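Local atomic coordinates of E2A dna-binding protein (Human adenovirus 5, PDB entry 2WB0), a protein that binds single-stranded DNA and, by forming multimers, unwinds the template without ATP during the elongation phase of viral strand-displacement replication. Residues G189-V194 with P244-N249; L59-N64 with P270-F275; S312-S315 with L321-M324; A44-W49 with T69-F74; V167-C172 with G179-M184. One frame throughout, in Å; residues are numbered along the deposited sequence.

Interaction 1: residues G189-V194 with P244-N249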
# COMPACT_ATOMS: atom_id res chain seq x y z
N GLY A 189 13.56 3.08 -13.67
CA GLY A 189 12.56 4.14 -13.79
C GLY A 189 11.55 3.80 -14.86
O GLY A 189 10.36 4.06 -14.72
N ALA A 190 12.03 3.23 -15.97
CA ALA A 190 11.10 2.83 -17.01
C ALA A 190 10.08 1.79 -16.52
O ALA A 190 8.89 1.87 -16.81
CB ALA A 190 11.88 2.33 -18.28
N LYS A 191 10.57 0.78 -15.81
CA LYS A 191 9.69 -0.22 -15.23
C LYS A 191 8.70 0.42 -14.20
O LYS A 191 7.54 0.00 -14.11
CB LYS A 191 10.52 -1.30 -14.50
CG LYS A 191 9.62 -2.42 -14.03
CD LYS A 191 10.35 -3.73 -14.03
CE LYS A 191 10.97 -4.11 -12.77
NZ LYS A 191 11.99 -5.13 -13.25
N ALA A 192 9.18 1.36 -13.37
CA ALA A 192 8.30 2.07 -12.44
C ALA A 192 7.20 2.75 -13.22
O ALA A 192 6.03 2.68 -12.81
CB ALA A 192 9.03 3.10 -11.60
N GLN A 193 7.55 3.44 -14.31
CA GLN A 193 6.49 4.14 -14.98
C GLN A 193 5.49 3.16 -15.57
O GLN A 193 4.30 3.39 -15.53
CB GLN A 193 6.97 5.13 -16.04
CG GLN A 193 5.72 5.95 -16.60
CD GLN A 193 6.12 7.27 -17.28
OE1 GLN A 193 5.88 8.40 -16.75
NE2 GLN A 193 6.73 7.14 -18.47
N VAL A 194 5.95 2.05 -16.11
CA VAL A 194 4.97 1.03 -16.58
C VAL A 194 3.96 0.69 -15.48
O VAL A 194 2.77 0.64 -15.73
CB VAL A 194 5.69 -0.23 -17.04
CG1 VAL A 194 4.66 -1.36 -17.30
CG2 VAL A 194 6.44 0.04 -18.33
N PRO A 244 8.09 -1.53 -8.11
CA PRO A 244 7.44 -2.13 -9.28
C PRO A 244 7.95 -3.59 -9.55
O PRO A 244 9.18 -3.81 -9.48
CB PRO A 244 7.84 -1.20 -10.43
CG PRO A 244 9.15 -0.48 -9.94
CD PRO A 244 9.07 -0.45 -8.43
N PHE A 245 7.03 -4.53 -9.80
CA PHE A 245 7.41 -5.92 -10.16
C PHE A 245 6.94 -6.21 -11.59
O PHE A 245 5.78 -5.96 -11.91
CB PHE A 245 6.69 -6.94 -9.27
CG PHE A 245 7.24 -7.08 -7.86
CD1 PHE A 245 7.70 -6.00 -7.13
CD2 PHE A 245 7.18 -8.35 -7.22
CE1 PHE A 245 8.28 -6.16 -5.84
CE2 PHE A 245 7.68 -8.54 -5.91
CZ PHE A 245 8.21 -7.41 -5.20
N ALA A 246 7.81 -6.75 -12.44
CA ALA A 246 7.41 -7.10 -13.80
C ALA A 246 6.41 -8.23 -13.79
O ALA A 246 6.52 -9.14 -12.93
CB ALA A 246 8.70 -7.54 -14.63
N LEU A 247 5.44 -8.19 -14.71
CA LEU A 247 4.58 -9.35 -14.95
C LEU A 247 5.28 -10.04 -16.13
O LEU A 247 5.00 -9.73 -17.29
CB LEU A 247 3.14 -9.00 -15.34
CG LEU A 247 2.34 -8.23 -14.23
CD1 LEU A 247 1.12 -7.61 -14.82
CD2 LEU A 247 1.96 -9.21 -13.17
N SER A 248 6.18 -10.97 -15.87
CA SER A 248 7.06 -11.44 -16.98
C SER A 248 6.49 -12.39 -18.08
O SER A 248 7.00 -12.35 -19.21
CB SER A 248 8.41 -11.98 -16.45
OG SER A 248 9.21 -10.92 -15.95
N ASN A 249 5.50 -13.24 -17.79
CA ASN A 249 4.88 -13.99 -18.92
C ASN A 249 3.79 -13.17 -19.71
O ASN A 249 3.30 -13.62 -20.77
CB ASN A 249 4.41 -15.39 -18.47
CG ASN A 249 5.56 -16.26 -17.91
OD1 ASN A 249 5.40 -16.94 -16.90
ND2 ASN A 249 6.72 -16.23 -18.56
O HOH W 1 10.65 -7.24 -11.59

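Interaction 2: residues L59-N64 with P270-F275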
# COMPACT_ATOMS: atom_id res chain seq x y z
N LEU A 59 -4.83 -13.63 -6.71
CA LEU A 59 -4.07 -12.48 -6.19
C LEU A 59 -2.77 -12.43 -6.98
O LEU A 59 -2.32 -13.51 -7.44
CB LEU A 59 -3.80 -12.66 -4.67
CG LEU A 59 -5.09 -12.57 -3.82
CD1 LEU A 59 -4.84 -12.75 -2.35
CD2 LEU A 59 -5.89 -11.25 -4.04
N THR A 60 -2.14 -11.25 -7.10
CA THR A 60 -0.91 -11.16 -7.91
C THR A 60 0.07 -10.35 -7.11
O THR A 60 -0.21 -9.15 -6.84
CB THR A 60 -1.15 -10.42 -9.23
OG1 THR A 60 -2.25 -11.02 -9.90
CG2 THR A 60 0.12 -10.53 -10.19
N PHE A 61 1.16 -11.00 -6.67
CA PHE A 61 2.13 -10.36 -5.74
C PHE A 61 1.43 -9.80 -4.49
O PHE A 61 1.81 -8.68 -3.98
CB PHE A 61 2.86 -9.18 -6.35
CG PHE A 61 3.49 -9.45 -7.70
CD1 PHE A 61 4.24 -10.63 -7.94
CD2 PHE A 61 3.28 -8.56 -8.72
CE1 PHE A 61 4.76 -10.87 -9.29
CE2 PHE A 61 3.81 -8.77 -9.97
CZ PHE A 61 4.57 -9.90 -10.25
N THR A 62 0.46 -10.53 -3.97
CA THR A 62 -0.21 -10.10 -2.76
C THR A 62 -0.30 -11.35 -1.91
O THR A 62 -0.60 -12.41 -2.45
CB THR A 62 -1.63 -9.66 -3.13
OG1 THR A 62 -1.55 -8.52 -3.93
CG2 THR A 62 -2.47 -9.39 -1.87
N SER A 63 -0.03 -11.25 -0.62
CA SER A 63 -0.21 -12.44 0.23
C SER A 63 -1.65 -12.54 0.67
O SER A 63 -2.34 -11.49 0.81
CB SER A 63 0.69 -12.42 1.44
OG SER A 63 0.13 -11.65 2.44
N ASN A 64 -2.13 -13.76 0.83
CA ASN A 64 -3.55 -13.96 1.25
C ASN A 64 -3.88 -13.22 2.53
O ASN A 64 -4.93 -12.60 2.66
CB ASN A 64 -3.88 -15.46 1.49
CG ASN A 64 -3.79 -16.33 0.19
OD1 ASN A 64 -4.02 -15.84 -0.90
ND2 ASN A 64 -3.45 -17.65 0.34
N PRO A 270 2.81 -4.18 -18.49
CA PRO A 270 3.04 -5.43 -17.72
C PRO A 270 3.98 -5.25 -16.55
O PRO A 270 5.00 -5.92 -16.48
CB PRO A 270 3.68 -6.34 -18.78
CG PRO A 270 4.45 -5.36 -19.65
CD PRO A 270 3.55 -4.17 -19.76
N ALA A 271 3.59 -4.42 -15.57
CA ALA A 271 4.34 -4.31 -14.28
C ALA A 271 3.33 -3.81 -13.26
O ALA A 271 2.43 -3.04 -13.60
CB ALA A 271 5.55 -3.31 -14.36
N LEU A 272 3.42 -4.34 -12.03
CA LEU A 272 2.54 -3.92 -10.95
C LEU A 272 3.32 -3.14 -9.89
O LEU A 272 4.46 -3.47 -9.58
CB LEU A 272 1.97 -5.16 -10.25
CG LEU A 272 0.64 -5.71 -10.78
CD1 LEU A 272 0.11 -5.25 -12.15
CD2 LEU A 272 0.13 -7.00 -10.22
N ILE A 273 2.66 -2.14 -9.30
CA ILE A 273 3.20 -1.50 -8.09
C ILE A 273 2.90 -2.52 -6.97
O ILE A 273 1.77 -2.99 -6.82
CB ILE A 273 2.39 -0.20 -7.77
CG1 ILE A 273 2.68 0.87 -8.83
CG2 ILE A 273 2.61 0.24 -6.23
CD1 ILE A 273 1.83 2.18 -8.71
N VAL A 274 3.90 -2.81 -6.15
CA VAL A 274 3.70 -3.69 -5.06
C VAL A 274 4.14 -3.02 -3.74
O VAL A 274 5.26 -2.50 -3.66
CB VAL A 274 4.54 -4.98 -5.24
CG1 VAL A 274 4.38 -5.88 -4.03
CG2 VAL A 274 4.14 -5.74 -6.54
N PHE A 275 3.28 -3.05 -2.71
CA PHE A 275 3.52 -2.47 -1.43
C PHE A 275 4.00 -3.56 -0.47
O PHE A 275 3.33 -4.60 -0.37
CB PHE A 275 2.22 -1.84 -0.85
CG PHE A 275 1.63 -0.76 -1.75
CD1 PHE A 275 2.31 0.46 -1.96
CD2 PHE A 275 0.40 -0.98 -2.36
CE1 PHE A 275 1.76 1.44 -2.80
CE2 PHE A 275 -0.15 -0.01 -3.22
CZ PHE A 275 0.53 1.20 -3.40

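Interaction 3: residues S312-S315 with L321-M324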
# COMPACT_ATOMS: atom_id res chain seq x y z
N SER A 312 -18.87 -4.56 -2.07
CA SER A 312 -19.80 -5.63 -2.41
C SER A 312 -20.37 -6.36 -1.20
O SER A 312 -21.58 -6.56 -1.11
CB SER A 312 -19.20 -6.65 -3.40
OG SER A 312 -19.06 -6.00 -4.64
N LEU A 313 -19.50 -6.77 -0.29
CA LEU A 313 -19.89 -7.45 0.95
C LEU A 313 -20.84 -6.60 1.74
O LEU A 313 -21.85 -7.13 2.29
CB LEU A 313 -18.63 -7.76 1.81
CG LEU A 313 -18.68 -8.24 3.26
CD1 LEU A 313 -19.75 -9.29 3.52
CD2 LEU A 313 -17.23 -8.83 3.66
N TRP A 314 -20.51 -5.30 1.82
CA TRP A 314 -21.31 -4.34 2.56
C TRP A 314 -22.76 -4.31 1.94
O TRP A 314 -23.77 -4.39 2.67
CB TRP A 314 -20.69 -2.94 2.51
CG TRP A 314 -21.46 -2.00 3.36
CD1 TRP A 314 -22.48 -1.15 2.97
CD2 TRP A 314 -21.31 -1.83 4.76
NE1 TRP A 314 -23.00 -0.47 4.08
CE2 TRP A 314 -22.30 -0.88 5.19
CE3 TRP A 314 -20.46 -2.40 5.72
CZ2 TRP A 314 -22.40 -0.46 6.52
CZ3 TRP A 314 -20.58 -1.99 7.05
CH2 TRP A 314 -21.54 -1.02 7.43
N SER A 315 -22.82 -4.26 0.60
CA SER A 315 -24.08 -4.15 -0.16
C SER A 315 -24.96 -5.38 0.04
O SER A 315 -26.19 -5.30 -0.13
CB SER A 315 -23.82 -3.97 -1.67
OG SER A 315 -23.47 -5.22 -2.28
N LEU A 321 -24.34 2.39 1.29
CA LEU A 321 -22.91 2.33 1.60
C LEU A 321 -22.63 3.69 2.25
O LEU A 321 -22.90 4.68 1.64
CB LEU A 321 -22.10 2.27 0.29
CG LEU A 321 -20.73 1.63 0.05
CD1 LEU A 321 -19.74 2.53 -0.72
CD2 LEU A 321 -20.12 0.82 1.20
N PRO A 322 -22.12 3.75 3.48
CA PRO A 322 -21.80 5.07 4.06
C PRO A 322 -20.70 5.78 3.24
O PRO A 322 -19.92 5.10 2.49
CB PRO A 322 -21.21 4.72 5.44
CG PRO A 322 -21.56 3.36 5.69
CD PRO A 322 -21.87 2.65 4.43
N ARG A 323 -20.66 7.10 3.35
CA ARG A 323 -19.51 7.87 2.94
C ARG A 323 -18.26 7.33 3.67
O ARG A 323 -18.29 7.05 4.90
CB ARG A 323 -19.73 9.30 3.32
CG ARG A 323 -18.73 10.30 2.80
CD ARG A 323 -19.29 11.67 2.95
NE ARG A 323 -18.20 12.59 3.21
CZ ARG A 323 -17.40 13.07 2.26
NH1 ARG A 323 -17.59 12.75 0.96
NH2 ARG A 323 -16.43 13.90 2.60
N MET A 324 -17.15 7.17 2.95
CA MET A 324 -15.91 6.66 3.62
C MET A 324 -14.81 7.30 2.85
O MET A 324 -14.70 7.09 1.63
CB MET A 324 -15.85 5.11 3.55
CG MET A 324 -14.79 4.41 4.49
SD MET A 324 -13.12 4.70 3.90
CE MET A 324 -13.06 3.52 2.58

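Interaction 4: residues A44-W49 with T69-F74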
# COMPACT_ATOMS: atom_id res chain seq x y z
N ALA A 44 -12.00 -11.88 9.65
CA ALA A 44 -12.64 -13.22 9.63
C ALA A 44 -14.00 -13.19 8.92
O ALA A 44 -14.34 -14.11 8.16
CB ALA A 44 -12.73 -13.79 11.03
N VAL A 45 -14.75 -12.10 9.08
CA VAL A 45 -15.92 -11.89 8.25
C VAL A 45 -15.56 -11.91 6.74
O VAL A 45 -16.16 -12.66 5.89
CB VAL A 45 -16.63 -10.57 8.62
CG1 VAL A 45 -17.71 -10.24 7.63
CG2 VAL A 45 -17.21 -10.67 10.07
N CYS A 46 -14.54 -11.13 6.40
CA CYS A 46 -14.21 -10.98 5.01
C CYS A 46 -13.71 -12.33 4.43
O CYS A 46 -14.07 -12.69 3.31
CB CYS A 46 -13.14 -9.89 4.90
SG CYS A 46 -13.78 -8.24 5.29
N LYS A 47 -12.84 -13.02 5.17
CA LYS A 47 -12.24 -14.25 4.69
C LYS A 47 -13.34 -15.29 4.50
O LYS A 47 -13.39 -16.03 3.52
CB LYS A 47 -11.21 -14.75 5.72
CG LYS A 47 -10.48 -16.06 5.34
CD LYS A 47 -9.63 -15.90 4.04
CE LYS A 47 -8.79 -17.20 3.62
NZ LYS A 47 -7.65 -16.83 2.64
N THR A 48 -14.27 -15.32 5.45
CA THR A 48 -15.42 -16.22 5.31
C THR A 48 -16.25 -15.90 4.05
O THR A 48 -16.59 -16.83 3.29
CB THR A 48 -16.28 -16.28 6.63
OG1 THR A 48 -15.41 -16.56 7.72
CG2 THR A 48 -17.29 -17.39 6.58
N TRP A 49 -16.50 -14.61 3.80
CA TRP A 49 -17.27 -14.20 2.62
C TRP A 49 -16.51 -14.56 1.29
O TRP A 49 -17.10 -15.03 0.29
CB TRP A 49 -17.64 -12.72 2.74
CG TRP A 49 -18.28 -12.09 1.51
CD1 TRP A 49 -19.61 -12.07 1.20
CD2 TRP A 49 -17.63 -11.31 0.49
NE1 TRP A 49 -19.84 -11.37 0.05
CE2 TRP A 49 -18.65 -10.87 -0.41
CE3 TRP A 49 -16.29 -10.96 0.22
CZ2 TRP A 49 -18.37 -10.10 -1.57
CZ3 TRP A 49 -16.02 -10.17 -0.92
CH2 TRP A 49 -17.06 -9.74 -1.80
N THR A 69 -6.51 -8.89 5.58
CA THR A 69 -6.29 -7.80 6.56
C THR A 69 -6.72 -6.45 6.02
O THR A 69 -7.35 -5.65 6.75
CB THR A 69 -4.83 -7.75 6.94
OG1 THR A 69 -4.57 -8.97 7.65
CG2 THR A 69 -4.55 -6.49 7.86
N MET A 70 -6.43 -6.19 4.75
CA MET A 70 -6.84 -4.93 4.21
C MET A 70 -8.36 -4.88 4.05
O MET A 70 -8.96 -3.85 4.29
CB MET A 70 -6.13 -4.54 2.90
CG MET A 70 -4.63 -4.30 3.07
SD MET A 70 -4.16 -3.10 4.38
CE MET A 70 -5.00 -1.70 3.66
N MET A 71 -8.97 -5.95 3.55
CA MET A 71 -10.42 -5.94 3.54
C MET A 71 -10.97 -5.64 4.96
O MET A 71 -11.95 -4.89 5.11
CB MET A 71 -10.91 -7.33 3.14
CG MET A 71 -10.85 -7.57 1.62
SD MET A 71 -11.65 -9.12 1.13
CE MET A 71 -13.30 -8.59 1.11
N GLY A 72 -10.34 -6.25 5.95
CA GLY A 72 -10.71 -6.00 7.36
C GLY A 72 -10.67 -4.53 7.73
O GLY A 72 -11.60 -4.00 8.37
N ARG A 73 -9.62 -3.85 7.35
CA ARG A 73 -9.55 -2.43 7.62
C ARG A 73 -10.63 -1.64 6.89
O ARG A 73 -11.15 -0.63 7.41
CB ARG A 73 -8.17 -1.91 7.20
CG ARG A 73 -6.94 -2.51 7.98
CD ARG A 73 -5.69 -1.65 7.58
NE ARG A 73 -4.34 -2.23 7.90
CZ ARG A 73 -3.16 -1.74 7.48
NH1 ARG A 73 -3.07 -0.71 6.59
NH2 ARG A 73 -2.02 -2.33 7.92
N PHE A 74 -10.91 -2.02 5.65
CA PHE A 74 -11.94 -1.29 4.91
C PHE A 74 -13.30 -1.55 5.51
O PHE A 74 -14.08 -0.64 5.60
CB PHE A 74 -11.91 -1.68 3.44
CG PHE A 74 -10.72 -1.15 2.73
CD1 PHE A 74 -10.36 0.20 2.86
CD2 PHE A 74 -9.90 -2.02 1.95
CE1 PHE A 74 -9.25 0.73 2.20
CE2 PHE A 74 -8.80 -1.48 1.28
CZ PHE A 74 -8.47 -0.15 1.38

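Interaction 5: residues V167-C172 with G179-M184. With ZN (zinc ion), chain B.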
# COMPACT_ATOMS: atom_id res chain seq x y z
N VAL A 167 14.45 13.90 -4.91
CA VAL A 167 15.48 14.97 -5.17
C VAL A 167 16.38 15.23 -3.95
O VAL A 167 17.57 15.60 -4.09
CB VAL A 167 14.84 16.27 -5.71
CG1 VAL A 167 13.92 16.89 -4.65
CG2 VAL A 167 15.93 17.20 -6.17
N HIS A 168 15.85 14.98 -2.75
CA HIS A 168 16.59 15.23 -1.52
C HIS A 168 17.71 14.22 -1.32
O HIS A 168 18.60 14.45 -0.50
CB HIS A 168 15.64 15.20 -0.36
CG HIS A 168 14.56 16.24 -0.48
ND1 HIS A 168 14.71 17.52 -0.00
CD2 HIS A 168 13.33 16.18 -1.04
CE1 HIS A 168 13.62 18.22 -0.26
NE2 HIS A 168 12.76 17.43 -0.89
N ASP A 169 17.70 13.19 -2.14
CA ASP A 169 18.80 12.21 -2.19
C ASP A 169 19.76 12.41 -3.32
O ASP A 169 20.59 11.53 -3.55
CB ASP A 169 18.20 10.79 -2.21
CG ASP A 169 17.34 10.50 -0.94
OD1 ASP A 169 17.66 11.08 0.15
OD2 ASP A 169 16.36 9.71 -1.03
N ALA A 170 19.66 13.54 -4.06
CA ALA A 170 20.36 13.61 -5.37
C ALA A 170 21.90 13.53 -5.25
O ALA A 170 22.58 13.03 -6.15
CB ALA A 170 19.92 14.85 -6.19
N ALA A 171 22.42 13.90 -4.10
CA ALA A 171 23.88 13.81 -3.85
C ALA A 171 24.29 12.54 -3.04
O ALA A 171 25.43 12.39 -2.68
CB ALA A 171 24.36 15.14 -3.14
N CYS A 172 23.33 11.64 -2.76
CA CYS A 172 23.60 10.37 -2.09
C CYS A 172 23.92 9.33 -3.16
O CYS A 172 23.49 9.45 -4.31
CB CYS A 172 22.35 9.89 -1.35
SG CYS A 172 21.84 10.94 0.02
N GLY A 179 18.37 12.16 5.46
CA GLY A 179 17.40 12.51 6.52
C GLY A 179 16.22 13.33 6.02
O GLY A 179 15.26 13.56 6.74
N LYS A 180 16.27 13.77 4.77
CA LYS A 180 15.13 14.51 4.21
C LYS A 180 14.41 13.71 3.14
O LYS A 180 13.48 14.24 2.50
CB LYS A 180 15.62 15.81 3.60
CG LYS A 180 16.10 16.84 4.69
CD LYS A 180 16.63 18.09 4.01
CE LYS A 180 17.14 19.13 5.06
NZ LYS A 180 16.10 19.29 6.14
N SER A 181 14.83 12.47 2.93
CA SER A 181 14.21 11.62 1.89
C SER A 181 12.79 11.25 2.23
O SER A 181 12.42 11.26 3.41
CB SER A 181 14.96 10.29 1.79
OG SER A 181 14.46 9.53 0.70
N CYS A 182 11.98 10.93 1.20
CA CYS A 182 10.67 10.28 1.38
C CYS A 182 10.83 8.76 1.33
O CYS A 182 9.87 8.04 1.61
CB CYS A 182 9.63 10.74 0.31
SG CYS A 182 10.20 10.39 -1.36
N GLY A 183 12.04 8.28 0.99
CA GLY A 183 12.37 6.85 0.98
C GLY A 183 12.04 6.16 -0.36
O GLY A 183 12.18 4.95 -0.48
N MET A 184 11.54 6.90 -1.33
CA MET A 184 11.22 6.33 -2.63
C MET A 184 12.48 6.32 -3.51
O MET A 184 13.24 7.31 -3.56
CB MET A 184 10.14 7.19 -3.29
CG MET A 184 9.44 6.51 -4.42
SD MET A 184 7.80 7.23 -4.77
CE MET A 184 7.08 7.35 -3.27
ZN ZN B . 10.87 12.51 -2.12
O HOH W 2 15.77 8.28 -3.30

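Interaction 1: residues G189-V194 with P244-N249
Lys191 NZ and Ala246 N meet at a shared water, 1, which accepts a hydrogen bond from each of them. The water lies 3.0 Å from Lys191 NZ and closes the polar link between the helix and the end of the strand. To reach it, the lysine runs out with CG anti to the backbone N (chi1 -174°) and then bends at its second and third torsions, which carries the methylenes obliquely over Pro244 toward Ala246. Lys191 CE comes to 3.8 Å from Pro244 O, a van der Waals contact, while CD rests against the methyl of Ala246 at 4.2 Å from its CB.

The remaining contact is apolar. Pro244 turns its ring toward the helix and sets CG 3.7 Å from Ala192 CA. The Ala192 methyl adds to this from the side, its CB 3.9 Å from the same CG. A long, weak ion pair to Glu188 is a second partner for the Lys191 ammonium.

Helix 189-194 lies almost perpendicular to strand 244-246, at 91° and 7.7 Å between axes. Phe186 of strand 185-186 touches both Ala192 and Pro244, and backbone hydrogen bonding between Phe245 and Leu272 joins strand 242-246 to its neighbour, strand 271-276.

Interaction 2: residues L59-N64 with P270-F275
Phe61 and Thr60 press their side chains against Leu272 and Val274, and the contact between the two segments is entirely apolar. Its aliphatic part is the meeting of two methyl groups: Thr60 CG2, anti to its own backbone N, touches Leu272 CD2 at 3.5 Å, the two side chains running about at right angles.

The aromatic part centres on the Phe61 ring. Val274 CG2 approaches it obliquely at 3.7 Å from CD2, and Leu272 CD2 comes in likewise at 3.8 Å from the same ring atom. Leu272 CB lies in the ring plane, at the edge, 4.1 Å from Phe61 CE2. Thr60 CG2 covers one face of the ring, 4.0 Å above its plane and toward the rim, so the threonine methyl, the phenyl ring and the leucine CD2 branch gather in one apolar cluster. Phe61 takes a left-handed backbone conformation (phi 53°, psi 39°), and the CB atoms of both Phe61 and Thr60 point toward the strand.

Polar groups of the loop are held by other partners: Thr62 OG1 bonds to Asp302 and to the backbone of Ser299, and Thr60 O receives the Ser299 hydroxyl. Ser63 then occupies the N-cap position of helix 64-83. The whole is a loop laid over one side of a three-stranded antiparallel sheet, joining the all-alpha region to the second zinc-binding region.

Interaction 3: residues S312-S315 with L321-M324
The indole of Trp314 is met by Leu321 and Pro322, both at oblique angles to its plane, while the ring of Phe318 stacks on it from the intervening loop. Leu321 CD2 meets the pyrrole part, 3.5 Å from Trp314 CD1 and 3.8 Å from CG. Farther along the ring system, the proline takes over: Pro322 CD is 3.6 Å from Trp314 CE2, and Pro322 CG is 4.0 Å from CZ2. The two residues thus follow the indole from its five-membered ring to its benzo ring.

With CG anti to the backbone N (chi1 -175°), the indole extends away from the helix toward the returning chain. Leu321 sets off to one side from its backbone, and its CD2 branch does the touching. Trp314 NE1 lies close to Pro322 CD, but its hydrogen bond goes to the backbone oxygen of Glu320, so the ring's polar atom is tied to the same loop that supplies its apolar neighbours.

At the helix end, Ser315 OG donates to Ser312 O at 2.6 Å. Leu79 of helix 64-83 also touches the indole. The chemistry implies a largely apolar anchor for the chain leaving helix 300-315, with the Trp314 N-H satisfied by a backbone carbonyl, which would limit rotation of the ring.

Interaction 4: residues A44-W49 with T69-F74
Met71 and Cys46 bury the most surface here, and Trp49 completes the contact one helical turn after the cysteine. The thiol of Cys46 sits against the base of the methionine, with SG 3.7 Å from Met71 CB. It also lies near the backbone of the following residue, 4.0 Å from Gly72 N. Cys46 SG stands anti to the carbonyl carbon (chi1 -69°), which directs it to the backbone of helix 69-74.

Met71 then spans the gap to the tryptophan. Its chain is extended through CG and SD and bent at the last torsion (chi3 82°), which brings the terminal methyl back across the cysteine: CE is 4.0 Å from Cys46 CB and 3.7 Å from Trp49 CZ3. The methyl reaches the benzo ring obliquely, and the two side chains run about at right angles to each other. Trp49 NE1, at the opposite side of the indole, is bonded to the carboxylate of Glu316.

All the touching residues are buried. Val310 of helix 300-315 also packs on Met71, and Leu75 of helix 64-83 extends the cover on Cys46. Within helix 40-53, Ala44 O takes two donors, Thr48 N and Thr48 OG1, from opposite faces of its plane.

The segment axes pass 8.5 Å apart at 119°, a close, steeply crossed helix pair. Such packing of sulfur-bearing and aromatic side chains between helices forms part of the core of the all-alpha region of this protein.

Interaction 5: residues V167-C172 with G179-M184
The loop that carries Cys182, one of four ligands of a zinc ion, is tied to the segment following another ligand, Cys166, through a serine and an aspartate. Ser181 OG donates at 2.6 Å to Asp169 OD2, which accepts through its syn lone pair, on the side of OD1. The same hydroxyl accepts from Gly183 N at 2.7 Å, with an N-H...O angle of 154°, and so closes an ST turn around Cys182. Because OG stands anti to the backbone N (chi1 -174°), it can serve both partners at once, and its orientation is set by one bond given and one received.

Asp169 OD2 has a further donor, water 2, at 2.7 Å. That water also donates to Met184 O, again at 2.7 Å, and extends the link beyond the turn. The other carboxylate oxygen, OD1, accepts from the backbone N of Ser178. This number of donors would favour the ionised form of the aspartate.

His168 makes the outer part of the contact. Its CB lies 3.7 Å from Lys180 O and 4.0 Å from Lys180 CB, while the rest of the lysine leads away. The imidazole meets the ring of His113, so it packs beside a metal ligand.

Cys182 SG, lying between the backbone N and carbonyl carbon (chi1 59°), completes the zinc site with Cys111, His113 and Cys166. Both segments belong to the connection between strands 158-165 and 185-186 of one antiparallel sheet; Val167 and Ala170 touch Ile118 on strand 118-124, the neighbour of 158-165 on the side away from 185-186.

Interactions 1 and 2 share a sheet: strands 242-246 and 271-276 are neighbours, Phe245 N lies 2.8 Å from Leu272 O, and Phe245 CB packs 3.5 Å from Phe61 CE2. Interactions 3 and 4 form a second group among the helices, where Leu313 CD1 meets Trp49 CD1 at 3.6 Å; their centres are about 13 Å apart. Interaction 2 reaches this group only lightly, through Asn64 and Lys47. Interaction 5, which holds a zinc ligand, stands apart, its centre about 22 Å from that of interaction 1. The side chain of Ala192 is about 13 Å from the zinc ion of interaction 5, and that of Val274 about 13 Å from the second zinc ion, bound by Cys223, Cys225, Cys277 and Cys294.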